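PDB 2BAC: putative aminooxidase, which probably works as an FAD-dependent fatty acid isomerase that shifts double bonds along a polyunsaturated chain, and here holds an octadecatrienoic acid. Local coordinates for residues Val283-Val288 with Ile324-Leu329; Pro84-Glu89 with Val312-Trp317; Phe168-Phe173 with Tyr369-Val374. All coordinates share one frame; numbering follows the deposited sequence.

From the N terminus, residues 84-89 come first and pair with 312-317 in contact 2, closing a loop with 222 residues between its segments. Residues 168-173 open contact 3, completed only by 369-374, so contacts 2 and 3 cross. Contact 1 closes a much shorter loop, 283-288 with 324-329; it is nested inside contact 3 and crosses contact 2. All three reach one mixed sheet. Contacts 1 and 2 touch through its neighbouring strands 312-315 and 325-330, whereas contact 3 joins helix 166-170 to the outermost strand 359-373. Each also touches the bound fatty acid, from its carboxylate (contact 2) to its conjugated part (contact 3).

Contact 1 of 3, residues Val283-Val288 with Ile324-Leu329; sequences VDACLV and IITTYL. With ODT ((11E,13E,15Z)-octadeca-11,13,15-trienoic acid), chain E.
Val283 packs against three consecutive residues of 324-329. Its CB lies 3.9 Å from Thr327 O, the acceptor of the Asp284 N-H. CG1, swung anti to the backbone N (chi1 -178°), heads along the strand to the methyl of Thr326, Val283 CG1 to Thr326 CG2 3.8 Å. The other branch, CG2, diverges toward CD1 and CE1 of Tyr328, coming at the ring obliquely while the two side chains point the same way. Tyr328 lays one face against the fatty acid, with C9 of ODT 3.8 Å above the ring plane toward its rim. Both residues also touch FAD, and Tyr328 therefore meets cofactor and lipid alike.

The segments are adjacent antiparallel strands of the mixed sheet. Asp284-Thr327 and Cys286-Ile325 are the hydrogen-bonded pairs, each joined by two bonds; the straightest, Ile325 N to Cys286 O, is 2.8 Å long with 164° at the hydrogen. Water 1 adds a polar bridge on the face of Asp284 and Thr327, joining Asp284 OD2 to Thr327 OG1 and lying 2.7 Å from the hydroxyl oxygen. On that face helix 341-355 covers Thr327.

Toward the other end apolar side chains flank the Cys286-Ile325 backbone bonds. Ile324 CG2 rests on Ala285 CB at 3.6 Å, and its CD1 presses closely on Leu287 CD2, while the side chains of Val288 and Ile325 cross at about a right angle where CG2 of the valine meets CG1 of the isoleucine.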
loop_
_atom_site.group_PDB
_atom_site.type_symbol
_atom_site.label_atom_id
_atom_site.label_comp_id
_atom_site.label_asym_id
_atom_site.label_seq_id
_atom_site.Cartn_x
_atom_site.Cartn_y
_atom_site.Cartn_z
ATOM N N VAL A 283 12.748 4.109 2.437
ATOM C CA VAL A 283 12.531 5.161 3.405
ATOM C C VAL A 283 13.799 5.290 4.243
ATOM O O VAL A 283 14.398 4.276 4.633
ATOM C CB VAL A 283 11.330 4.818 4.340
ATOM C CG1 VAL A 283 11.065 5.957 5.348
ATOM C CG2 VAL A 283 10.056 4.456 3.509
ATOM N N ASP A 284 14.213 6.531 4.508
ATOM C CA ASP A 284 15.303 6.795 5.445
ATOM C C ASP A 284 14.858 7.769 6.533
ATOM O O ASP A 284 14.437 8.887 6.212
ATOM C CB ASP A 284 16.516 7.367 4.710
ATOM C CG ASP A 284 17.199 6.353 3.813
ATOM O OD1 ASP A 284 18.238 5.806 4.246
ATOM O OD2 ASP A 284 16.706 6.106 2.684
ATOM N N ALA A 285 14.953 7.343 7.801
ATOM C CA ALA A 285 14.677 8.201 8.963
ATOM C C ALA A 285 15.890 9.043 9.274
ATOM O O ALA A 285 16.912 8.502 9.720
ATOM C CB ALA A 285 14.326 7.366 10.191
ATOM N N CYS A 286 15.769 10.354 9.067
ATOM C CA CYS A 286 16.916 11.248 9.070
ATOM C C CYS A 286 16.809 12.310 10.135
ATOM O O CYS A 286 15.728 12.829 10.393
ATOM C CB CYS A 286 17.074 11.964 7.721
ATOM S SG CYS A 286 17.147 10.919 6.238
ATOM N N LEU A 287 17.946 12.623 10.746
ATOM C CA LEU A 287 18.123 13.846 11.475
ATOM C C LEU A 287 18.777 14.804 10.486
ATOM O O LEU A 287 19.586 14.388 9.656
ATOM C CB LEU A 287 18.995 13.609 12.707
ATOM C CG LEU A 287 18.460 12.500 13.627
ATOM C CD1 LEU A 287 19.384 12.290 14.822
ATOM C CD2 LEU A 287 16.995 12.798 14.048
ATOM N N VAL A 288 18.387 16.076 10.554
ATOM C CA VAL A 288 18.791 17.086 9.568
ATOM C C VAL A 288 19.067 18.421 10.231
ATOM O O VAL A 288 18.515 18.715 11.293
ATOM C CB VAL A 288 17.684 17.318 8.491
ATOM C CG1 VAL A 288 17.476 16.068 7.636
ATOM C CG2 VAL A 288 16.381 17.737 9.140
ATOM N N ILE A 324 12.715 13.263 13.650
ATOM C CA ILE A 324 12.946 12.520 12.433
ATOM C C ILE A 324 12.228 13.073 11.214
ATOM O O ILE A 324 11.000 13.261 11.213
ATOM C CB ILE A 324 12.496 11.048 12.599
ATOM C CG1 ILE A 324 13.319 10.355 13.697
ATOM C CG2 ILE A 324 12.592 10.319 11.254
ATOM C CD1 ILE A 324 14.818 10.178 13.383
ATOM N N ILE A 325 13.013 13.302 10.164
ATOM C CA ILE A 325 12.478 13.549 8.833
ATOM C C ILE A 325 12.720 12.324 7.972
ATOM O O ILE A 325 13.870 11.909 7.780
ATOM C CB ILE A 325 13.168 14.750 8.135
ATOM C CG1 ILE A 325 13.019 16.033 8.965
ATOM C CG2 ILE A 325 12.606 14.891 6.719
ATOM C CD1 ILE A 325 11.580 16.469 9.171
ATOM N N THR A 326 11.640 11.748 7.453
ATOM C CA THR A 326 11.739 10.579 6.578
ATOM C C THR A 326 11.724 11.015 5.134
ATOM O O THR A 326 10.962 11.911 4.753
ATOM C CB THR A 326 10.623 9.525 6.838
ATOM O OG1 THR A 326 9.359 10.171 7.093
ATOM C CG2 THR A 326 11.029 8.607 8.021
ATOM N N THR A 327 12.611 10.396 4.348
ATOM C CA THR A 327 12.691 10.605 2.901
ATOM C C THR A 327 12.185 9.384 2.159
ATOM O O THR A 327 12.273 8.259 2.681
ATOM C CB THR A 327 14.131 10.867 2.454
ATOM O OG1 THR A 327 14.952 9.705 2.714
ATOM C CG2 THR A 327 14.695 12.157 3.145
ATOM N N TYR A 328 11.688 9.604 0.935
ATOM C CA TYR A 328 11.058 8.550 0.125
ATOM C C TYR A 328 11.568 8.514 -1.318
ATOM O O TYR A 328 11.550 9.538 -2.024
ATOM C CB TYR A 328 9.528 8.707 0.149
ATOM C CG TYR A 328 8.991 8.755 1.559
ATOM C CD1 TYR A 328 8.491 7.615 2.174
ATOM C CD2 TYR A 328 9.058 9.938 2.308
ATOM C CE1 TYR A 328 8.030 7.647 3.489
ATOM C CE2 TYR A 328 8.606 9.989 3.625
ATOM C CZ TYR A 328 8.096 8.843 4.214
ATOM O OH TYR A 328 7.660 8.907 5.514
ATOM N N LEU A 329 12.013 7.328 -1.752
ATOM C CA LEU A 329 12.531 7.132 -3.113
ATOM C C LEU A 329 12.213 5.726 -3.657
ATOM O O LEU A 329 11.993 4.788 -2.888
ATOM C CB LEU A 329 14.051 7.387 -3.156
ATOM C CG LEU A 329 15.014 6.446 -2.402
ATOM C CD1 LEU A 329 15.419 5.267 -3.252
ATOM C CD2 LEU A 329 16.272 7.206 -1.920
HETATM O O1 ODT E . 1.408 16.032 1.397
HETATM C C1 ODT E . 1.384 16.526 2.538
HETATM O O2 ODT E . 0.686 17.526 2.828
HETATM C C2 ODT E . 2.245 15.855 3.569
HETATM C C3 ODT E . 2.772 14.557 2.959
HETATM C C4 ODT E . 4.082 14.113 3.595
HETATM C C5 ODT E . 4.833 13.187 2.649
HETATM C C6 ODT E . 4.670 11.759 3.125
HETATM C C7 ODT E . 5.049 10.735 2.075
HETATM C C8 ODT E . 3.997 9.642 2.018
HETATM C C9 ODT E . 4.717 8.358 1.682
HETATM C C10 ODT E . 3.880 7.180 1.192
HETATM C C11 ODT E . 2.370 7.255 1.222
HETATM C C12 ODT E . 1.835 6.150 0.720
HETATM C C13 ODT E . 0.428 5.803 0.548
HETATM C C14 ODT E . -0.619 6.530 0.875
HETATM C C15 ODT E . -1.918 5.932 0.588
HETATM C C16 ODT E . -3.072 6.553 0.853
HETATM C C17 ODT E . -3.168 7.935 1.479
HETATM C C18 ODT E . -4.627 8.333 1.637
HETATM O O HOH W 1 14.743 7.500 1.113
#

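Contact 2 of 3, residues Pro84-Glu89 with Val312-Trp317; sequences PKLRRE and VYYHRW. With ODT ((11E,13E,15Z)-octadeca-11,13,15-trienoic acid), chain E.
Tyr314 OH is gripped from two directions. Arg316 NH1 donates to it over 3.0 Å, with the hydroxyl lying in the guanidinium plane, and water 2 sits 2.8 Å from the same oxygen while donating to Pro84 O. The water thus ties the tyrosine to 84-89, where no direct hydrogen bond joins the segments; waters 3 and 4 similarly link Lys85 O and Arg87 N to His315 O. Arg316 is fixed further by Arg55 O at NE and Trp201 O at NH2, so the donor that steadies Tyr314 is itself held by backbone carbonyls.

At the ring itself, Leu86 CD2 approaches Tyr314 CE1 to 3.5 Å, the two side chains crossing at about a right angle. Tyr314 stands with CG anti to its N (chi1 -180°), which carries the ring across to this methyl and to the fatty acid. Leu86 also touches the lipid at C2. Two residues on, Arg88 holds the head: its NE donates to ODT O1 at 2.7 Å in the guanidinium plane, a fairly straight bond (160°) that probably offsets the carboxylate charge. Tyr297 OH also hydrogen-bonds to the fatty acid.

At the loop end Pro84 CG touches Arg316 O and, obliquely, the Trp317 ring, with CZ3 at 3.7 Å. At the strand end water 5 bridges Glu89 OE2, 2.7 Å away, and Tyr313 OH, from which it accepts a proton.

In the mixed sheet, strand 295-297 lies between 88-91 and 312-315. Strand 325-330 flanks 312-315 on the other side, and helix 341-355 packs on Tyr313.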
loop_
_atom_site.group_PDB
_atom_site.type_symbol
_atom_site.label_atom_id
_atom_site.label_comp_id
_atom_site.label_asym_id
_atom_site.label_seq_id
_atom_site.Cartn_x
_atom_site.Cartn_y
_atom_site.Cartn_z
ATOM N N PRO A 84 -0.460 14.927 13.785
ATOM C CA PRO A 84 -0.152 16.275 13.308
ATOM C C PRO A 84 -0.641 16.556 11.878
ATOM O O PRO A 84 -0.729 15.653 11.033
ATOM C CB PRO A 84 1.374 16.362 13.402
ATOM C CG PRO A 84 1.860 14.988 13.778
ATOM C CD PRO A 84 0.729 14.064 13.902
ATOM N N LYS A 85 -0.977 17.816 11.629
ATOM C CA LYS A 85 -1.534 18.228 10.349
ATOM C C LYS A 85 -0.511 18.080 9.216
ATOM O O LYS A 85 0.653 18.408 9.388
ATOM C CB LYS A 85 -1.992 19.680 10.442
ATOM C CG LYS A 85 -2.975 20.095 9.348
ATOM C CD LYS A 85 -3.935 21.191 9.867
ATOM C CE LYS A 85 -5.239 21.256 9.056
ATOM N NZ LYS A 85 -6.407 21.549 9.967
ATOM N N LEU A 86 -0.959 17.564 8.074
ATOM C CA LEU A 86 -0.138 17.446 6.874
ATOM C C LEU A 86 -0.202 18.734 6.048
ATOM O O LEU A 86 -1.290 19.226 5.739
ATOM C CB LEU A 86 -0.618 16.267 6.024
ATOM C CG LEU A 86 -0.376 14.849 6.571
ATOM C CD1 LEU A 86 -1.122 13.844 5.722
ATOM C CD2 LEU A 86 1.115 14.488 6.653
ATOM N N ARG A 87 0.966 19.280 5.714
ATOM C CA ARG A 87 1.082 20.458 4.863
ATOM C C ARG A 87 2.261 20.271 3.914
ATOM O O ARG A 87 3.279 19.715 4.304
ATOM C CB ARG A 87 1.327 21.705 5.722
ATOM C CG ARG A 87 0.103 22.308 6.342
ATOM C CD ARG A 87 0.434 22.934 7.667
ATOM N NE ARG A 87 -0.333 24.145 7.990
ATOM C CZ ARG A 87 -1.664 24.232 8.108
ATOM N NH1 ARG A 87 -2.215 25.406 8.439
ATOM N NH2 ARG A 87 -2.453 23.175 7.889
ATOM N N ARG A 88 2.149 20.783 2.695
ATOM C CA ARG A 88 3.160 20.537 1.666
ATOM C C ARG A 88 3.533 21.775 0.854
ATOM O O ARG A 88 2.705 22.621 0.583
ATOM C CB ARG A 88 2.661 19.466 0.677
ATOM C CG ARG A 88 1.383 19.844 -0.093
ATOM C CD ARG A 88 0.932 18.718 -0.996
ATOM N NE ARG A 88 0.101 17.712 -0.310
ATOM C CZ ARG A 88 -1.244 17.718 -0.245
ATOM N NH1 ARG A 88 -1.985 18.668 -0.838
ATOM N NH2 ARG A 88 -1.862 16.736 0.419
ATOM N N GLU A 89 4.795 21.831 0.453
ATOM C CA GLU A 89 5.245 22.682 -0.626
ATOM C C GLU A 89 5.833 21.824 -1.761
ATOM O O GLU A 89 6.042 20.617 -1.602
ATOM C CB GLU A 89 6.315 23.631 -0.111
ATOM C CG GLU A 89 7.662 22.939 0.250
ATOM C CD GLU A 89 8.663 23.911 0.809
ATOM O OE1 GLU A 89 8.321 25.122 0.865
ATOM O OE2 GLU A 89 9.779 23.478 1.206
ATOM N N VAL A 312 9.777 12.853 -2.226
ATOM C CA VAL A 312 9.033 13.554 -1.168
ATOM C C VAL A 312 9.729 13.320 0.187
ATOM O O VAL A 312 10.459 12.349 0.356
ATOM C CB VAL A 312 7.566 13.045 -1.087
ATOM C CG1 VAL A 312 7.554 11.536 -0.766
ATOM C CG2 VAL A 312 6.735 13.834 -0.054
ATOM N N TYR A 313 9.536 14.220 1.141
ATOM C CA TYR A 313 10.008 13.976 2.510
ATOM C C TYR A 313 9.019 14.508 3.513
ATOM O O TYR A 313 8.292 15.458 3.233
ATOM C CB TYR A 313 11.402 14.562 2.769
ATOM C CG TYR A 313 11.525 16.050 2.538
ATOM C CD1 TYR A 313 11.096 16.973 3.489
ATOM C CD2 TYR A 313 12.071 16.532 1.358
ATOM C CE1 TYR A 313 11.214 18.343 3.249
ATOM C CE2 TYR A 313 12.207 17.883 1.127
ATOM C CZ TYR A 313 11.784 18.785 2.061
ATOM O OH TYR A 313 11.924 20.134 1.769
ATOM N N TYR A 314 9.030 13.906 4.694
ATOM C CA TYR A 314 7.947 14.076 5.653
ATOM C C TYR A 314 8.333 14.877 6.883
ATOM O O TYR A 314 9.185 14.463 7.675
ATOM C CB TYR A 314 7.415 12.701 6.063
ATOM C CG TYR A 314 6.275 12.675 7.050
ATOM C CD1 TYR A 314 5.321 13.702 7.119
ATOM C CD2 TYR A 314 6.110 11.573 7.886
ATOM C CE1 TYR A 314 4.254 13.638 8.028
ATOM C CE2 TYR A 314 5.044 11.492 8.786
ATOM C CZ TYR A 314 4.124 12.524 8.868
ATOM O OH TYR A 314 3.100 12.413 9.799
ATOM N N HIS A 315 7.660 16.018 7.032
ATOM C CA HIS A 315 7.776 16.883 8.196
ATOM C C HIS A 315 6.651 16.541 9.178
ATOM O O HIS A 315 5.530 16.987 9.016
ATOM C CB HIS A 315 7.706 18.351 7.747
ATOM C CG HIS A 315 7.834 19.350 8.859
ATOM N ND1 HIS A 315 6.780 20.133 9.284
ATOM C CD2 HIS A 315 8.895 19.701 9.625
ATOM C CE1 HIS A 315 7.187 20.922 10.263
ATOM N NE2 HIS A 315 8.466 20.683 10.487
ATOM N N ARG A 316 6.978 15.762 10.206
ATOM C CA ARG A 316 5.986 15.212 11.132
ATOM C C ARG A 316 5.816 16.042 12.401
ATOM O O ARG A 316 4.723 16.488 12.689
ATOM C CB ARG A 316 6.372 13.777 11.501
ATOM C CG ARG A 316 5.350 13.038 12.336
ATOM C CD ARG A 316 5.601 11.561 12.286
ATOM N NE ARG A 316 4.901 10.829 13.336
ATOM C CZ ARG A 316 3.625 10.476 13.311
ATOM N NH1 ARG A 316 2.838 10.817 12.300
ATOM N NH2 ARG A 316 3.116 9.788 14.325
ATOM N N TRP A 317 6.897 16.254 13.146
ATOM C CA TRP A 317 6.845 16.979 14.424
ATOM C C TRP A 317 7.366 18.410 14.284
ATOM O O TRP A 317 8.565 18.644 14.284
ATOM C CB TRP A 317 7.644 16.220 15.500
ATOM C CG TRP A 317 7.137 14.814 15.719
ATOM C CD1 TRP A 317 7.810 13.653 15.487
ATOM C CD2 TRP A 317 5.839 14.440 16.168
ATOM N NE1 TRP A 317 7.033 12.577 15.797
ATOM C CE2 TRP A 317 5.806 13.024 16.210
ATOM C CE3 TRP A 317 4.702 15.157 16.561
ATOM C CZ2 TRP A 317 4.680 12.311 16.622
ATOM C CZ3 TRP A 317 3.570 14.435 16.976
ATOM C CH2 TRP A 317 3.575 13.028 16.992
HETATM O O1 ODT E . 1.408 16.032 1.397
HETATM C C1 ODT E . 1.384 16.526 2.538
HETATM O O2 ODT E . 0.686 17.526 2.828
HETATM C C2 ODT E . 2.245 15.855 3.569
HETATM C C3 ODT E . 2.772 14.557 2.959
HETATM C C4 ODT E . 4.082 14.113 3.595
HETATM C C5 ODT E . 4.833 13.187 2.649
HETATM C C6 ODT E . 4.670 11.759 3.125
HETATM C C7 ODT E . 5.049 10.735 2.075
HETATM C C8 ODT E . 3.997 9.642 2.018
HETATM C C9 ODT E . 4.717 8.358 1.682
HETATM C C10 ODT E . 3.880 7.180 1.192
HETATM C C11 ODT E . 2.370 7.255 1.222
HETATM C C12 ODT E . 1.835 6.150 0.720
HETATM C C13 ODT E . 0.428 5.803 0.548
HETATM C C14 ODT E . -0.619 6.530 0.875
HETATM C C15 ODT E . -1.918 5.932 0.588
HETATM C C16 ODT E . -3.072 6.553 0.853
HETATM C C17 ODT E . -3.168 7.935 1.479
HETATM C C18 ODT E . -4.627 8.333 1.637
HETATM O O HOH W 2 1.891 14.822 10.367
HETATM O O HOH W 3 2.857 16.713 9.391
HETATM O O HOH W 4 3.399 17.726 6.625
HETATM O O HOH W 5 10.234 21.842 3.348
#

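Contact 3 of 3, residues Phe168-Phe173 with Tyr369-Val374; sequences FGYGHF and YYFPHV. With ODT ((11E,13E,15Z)-octadeca-11,13,15-trienoic acid), chain E.
Tyr370 and Phe371 both place CG anti to the backbone N (chi1 -164° for Tyr370), sending their rings from the strand toward the end of helix 166-170, while Tyr170, with CG anti to its carbonyl carbon, meets both rings, one at its face and one at its edge. The OH of Tyr370 donates to Phe168 O over 2.7 Å, meeting the carbonyl nearly along the C=O axis, and thereby pins the turn at the end of this loosely bonded helix. Gly169 O lies at the edge of the same ring, 3.2 Å from Tyr370 CD2, and the absence of a side chain on Gly169 lets the tyrosine pack close against the backbone.

Over the hydroxyl end of Tyr370 sits the ring of Tyr170. The two form an offset stack, planes 27° apart, in which Tyr370 OH lies under one face of Tyr170, 3.2 Å from CZ. Tyr170 then turns an edge to the face of Phe371, the planes nearly perpendicular at 85°, with Tyr170 CD1 3.6 Å from Phe371 CB. Phe371 in turn offers its own edge to Tyr170 O, 3.1 Å from CE2. One face of Phe371 is taken by His373, whose ND1 donates to Phe371 O at 2.8 Å and so holds the imidazole against the phenyl ring. The polar end of Tyr170 is secured elsewhere, by Gly406 O.

The fatty acid runs past these rings. C11 lies over one face of Phe168, 3.3 Å from CD2, and C13 is near Tyr170 OH. Tyr370 also touches FAD and approaches C12, which puts its ring beside both cofactor and lipid. Tyr170, Tyr370 and Phe371 form an aromatic cluster whose two tyrosines, with Phe168, line the fatty acid site beside the flavin, in a protein of the flavin-containing amine oxidoreductase family.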
loop_
_atom_site.group_PDB
_atom_site.type_symbol
_atom_site.label_atom_id
_atom_site.label_comp_id
_atom_site.label_asym_id
_atom_site.label_seq_id
_atom_site.Cartn_x
_atom_site.Cartn_y
_atom_site.Cartn_z
ATOM N N PHE A 168 4.637 8.478 -3.688
ATOM C CA PHE A 168 4.180 7.596 -2.618
ATOM C C PHE A 168 4.517 6.118 -2.909
ATOM O O PHE A 168 3.970 5.217 -2.256
ATOM C CB PHE A 168 2.649 7.748 -2.419
ATOM C CG PHE A 168 2.225 9.006 -1.692
ATOM C CD1 PHE A 168 3.058 10.132 -1.607
ATOM C CD2 PHE A 168 0.962 9.060 -1.101
ATOM C CE1 PHE A 168 2.643 11.287 -0.937
ATOM C CE2 PHE A 168 0.530 10.201 -0.414
ATOM C CZ PHE A 168 1.366 11.326 -0.337
ATOM N N GLY A 169 5.376 5.880 -3.904
ATOM C CA GLY A 169 6.019 4.584 -4.100
ATOM C C GLY A 169 5.320 3.608 -5.019
ATOM O O GLY A 169 5.811 2.506 -5.249
ATOM N N TYR A 170 4.184 4.026 -5.570
ATOM C CA TYR A 170 3.331 3.134 -6.351
ATOM C C TYR A 170 3.740 2.951 -7.830
ATOM O O TYR A 170 3.095 2.185 -8.561
ATOM C CB TYR A 170 1.881 3.582 -6.237
ATOM C CG TYR A 170 1.311 3.393 -4.846
ATOM C CD1 TYR A 170 1.228 2.109 -4.276
ATOM C CD2 TYR A 170 0.836 4.476 -4.099
ATOM C CE1 TYR A 170 0.712 1.918 -2.982
ATOM C CE2 TYR A 170 0.305 4.297 -2.825
ATOM C CZ TYR A 170 0.244 3.017 -2.270
ATOM O OH TYR A 170 -0.283 2.843 -1.013
ATOM N N GLY A 171 4.797 3.638 -8.270
ATOM C CA GLY A 171 5.310 3.441 -9.608
ATOM C C GLY A 171 4.903 4.548 -10.546
ATOM O O GLY A 171 4.434 5.596 -10.114
ATOM N N HIS A 172 5.095 4.294 -11.837
ATOM C CA HIS A 172 5.060 5.325 -12.855
ATOM C C HIS A 172 3.973 5.084 -13.879
ATOM O O HIS A 172 3.722 3.948 -14.296
ATOM C CB HIS A 172 6.429 5.401 -13.528
ATOM C CG HIS A 172 7.499 5.881 -12.605
ATOM N ND1 HIS A 172 8.095 5.060 -11.673
ATOM C CD2 HIS A 172 8.020 7.116 -12.411
ATOM C CE1 HIS A 172 8.970 5.759 -10.974
ATOM N NE2 HIS A 172 8.938 7.011 -11.396
ATOM N N PHE A 173 3.352 6.185 -14.293
ATOM C CA PHE A 173 2.179 6.148 -15.187
ATOM C C PHE A 173 2.464 5.636 -16.595
ATOM O O PHE A 173 1.540 5.293 -17.322
ATOM C CB PHE A 173 1.542 7.544 -15.289
ATOM C CG PHE A 173 0.928 8.049 -14.010
ATOM C CD1 PHE A 173 0.850 9.428 -13.774
ATOM C CD2 PHE A 173 0.398 7.178 -13.061
ATOM C CE1 PHE A 173 0.265 9.930 -12.620
ATOM C CE2 PHE A 173 -0.193 7.675 -11.882
ATOM C CZ PHE A 173 -0.262 9.056 -11.670
ATOM N N TYR A 369 8.931 -4.263 0.620
ATOM C CA TYR A 369 8.183 -5.010 -0.403
ATOM C C TYR A 369 6.872 -4.252 -0.591
ATOM O O TYR A 369 6.027 -4.255 0.286
ATOM C CB TYR A 369 7.896 -6.457 0.044
ATOM C CG TYR A 369 7.068 -7.256 -0.936
ATOM C CD1 TYR A 369 7.680 -7.995 -1.956
ATOM C CD2 TYR A 369 5.668 -7.257 -0.874
ATOM C CE1 TYR A 369 6.925 -8.722 -2.883
ATOM C CE2 TYR A 369 4.893 -7.981 -1.808
ATOM C CZ TYR A 369 5.533 -8.705 -2.803
ATOM O OH TYR A 369 4.794 -9.427 -3.711
ATOM N N TYR A 370 6.703 -3.608 -1.727
ATOM C CA TYR A 370 5.697 -2.580 -1.845
ATOM C C TYR A 370 4.867 -2.728 -3.124
ATOM O O TYR A 370 5.385 -3.139 -4.171
ATOM C CB TYR A 370 6.389 -1.218 -1.797
ATOM C CG TYR A 370 5.472 -0.041 -1.525
ATOM C CD1 TYR A 370 4.951 0.173 -0.257
ATOM C CD2 TYR A 370 5.150 0.863 -2.530
ATOM C CE1 TYR A 370 4.131 1.253 0.004
ATOM C CE2 TYR A 370 4.333 1.949 -2.279
ATOM C CZ TYR A 370 3.818 2.138 -1.008
ATOM O OH TYR A 370 3.000 3.208 -0.734
ATOM N N PHE A 371 3.575 -2.423 -2.999
ATOM C CA PHE A 371 2.631 -2.454 -4.080
ATOM C C PHE A 371 2.881 -3.617 -5.030
ATOM O O PHE A 371 3.316 -3.422 -6.153
ATOM C CB PHE A 371 2.669 -1.121 -4.809
ATOM C CG PHE A 371 1.746 -1.039 -6.022
ATOM C CD1 PHE A 371 0.467 -1.600 -5.996
ATOM C CD2 PHE A 371 2.160 -0.374 -7.172
ATOM C CE1 PHE A 371 -0.373 -1.514 -7.105
ATOM C CE2 PHE A 371 1.322 -0.284 -8.284
ATOM C CZ PHE A 371 0.060 -0.851 -8.255
ATOM N N PRO A 372 2.597 -4.845 -4.578
ATOM C CA PRO A 372 2.611 -5.916 -5.555
ATOM C C PRO A 372 1.479 -5.719 -6.571
ATOM O O PRO A 372 0.361 -5.315 -6.208
ATOM C CB PRO A 372 2.373 -7.165 -4.700
ATOM C CG PRO A 372 1.558 -6.641 -3.525
ATOM C CD PRO A 372 2.243 -5.337 -3.230
ATOM N N HIS A 373 1.776 -5.984 -7.835
ATOM C CA HIS A 373 0.790 -5.852 -8.883
ATOM C C HIS A 373 1.261 -6.605 -10.117
ATOM O O HIS A 373 2.312 -7.233 -10.091
ATOM C CB HIS A 373 0.584 -4.377 -9.218
ATOM C CG HIS A 373 1.811 -3.714 -9.756
ATOM N ND1 HIS A 373 2.911 -3.430 -8.967
ATOM C CD2 HIS A 373 2.102 -3.260 -10.995
ATOM C CE1 HIS A 373 3.828 -2.828 -9.707
ATOM N NE2 HIS A 373 3.360 -2.712 -10.941
ATOM N N VAL A 374 0.475 -6.549 -11.186
ATOM C CA VAL A 374 0.864 -7.163 -12.451
ATOM C C VAL A 374 0.853 -6.112 -13.567
ATOM O O VAL A 374 0.261 -5.019 -13.430
ATOM C CB VAL A 374 -0.060 -8.358 -12.850
ATOM C CG1 VAL A 374 0.017 -9.490 -11.804
ATOM C CG2 VAL A 374 -1.507 -7.893 -13.083
HETATM O O1 ODT E . 1.408 16.032 1.397
HETATM C C1 ODT E . 1.384 16.526 2.538
HETATM O O2 ODT E . 0.686 17.526 2.828
HETATM C C2 ODT E . 2.245 15.855 3.569
HETATM C C3 ODT E . 2.772 14.557 2.959
HETATM C C4 ODT E . 4.082 14.113 3.595
HETATM C C5 ODT E . 4.833 13.187 2.649
HETATM C C6 ODT E . 4.670 11.759 3.125
HETATM C C7 ODT E . 5.049 10.735 2.075
HETATM C C8 ODT E . 3.997 9.642 2.018
HETATM C C9 ODT E . 4.717 8.358 1.682
HETATM C C10 ODT E . 3.880 7.180 1.192
HETATM C C11 ODT E . 2.370 7.255 1.222
HETATM C C12 ODT E . 1.835 6.150 0.720
HETATM C C13 ODT E . 0.428 5.803 0.548
HETATM C C14 ODT E . -0.619 6.530 0.875
HETATM C C15 ODT E . -1.918 5.932 0.588
HETATM C C16 ODT E . -3.072 6.553 0.853
HETATM C C17 ODT E . -3.168 7.935 1.479
HETATM C C18 ODT E . -4.627 8.333 1.637
#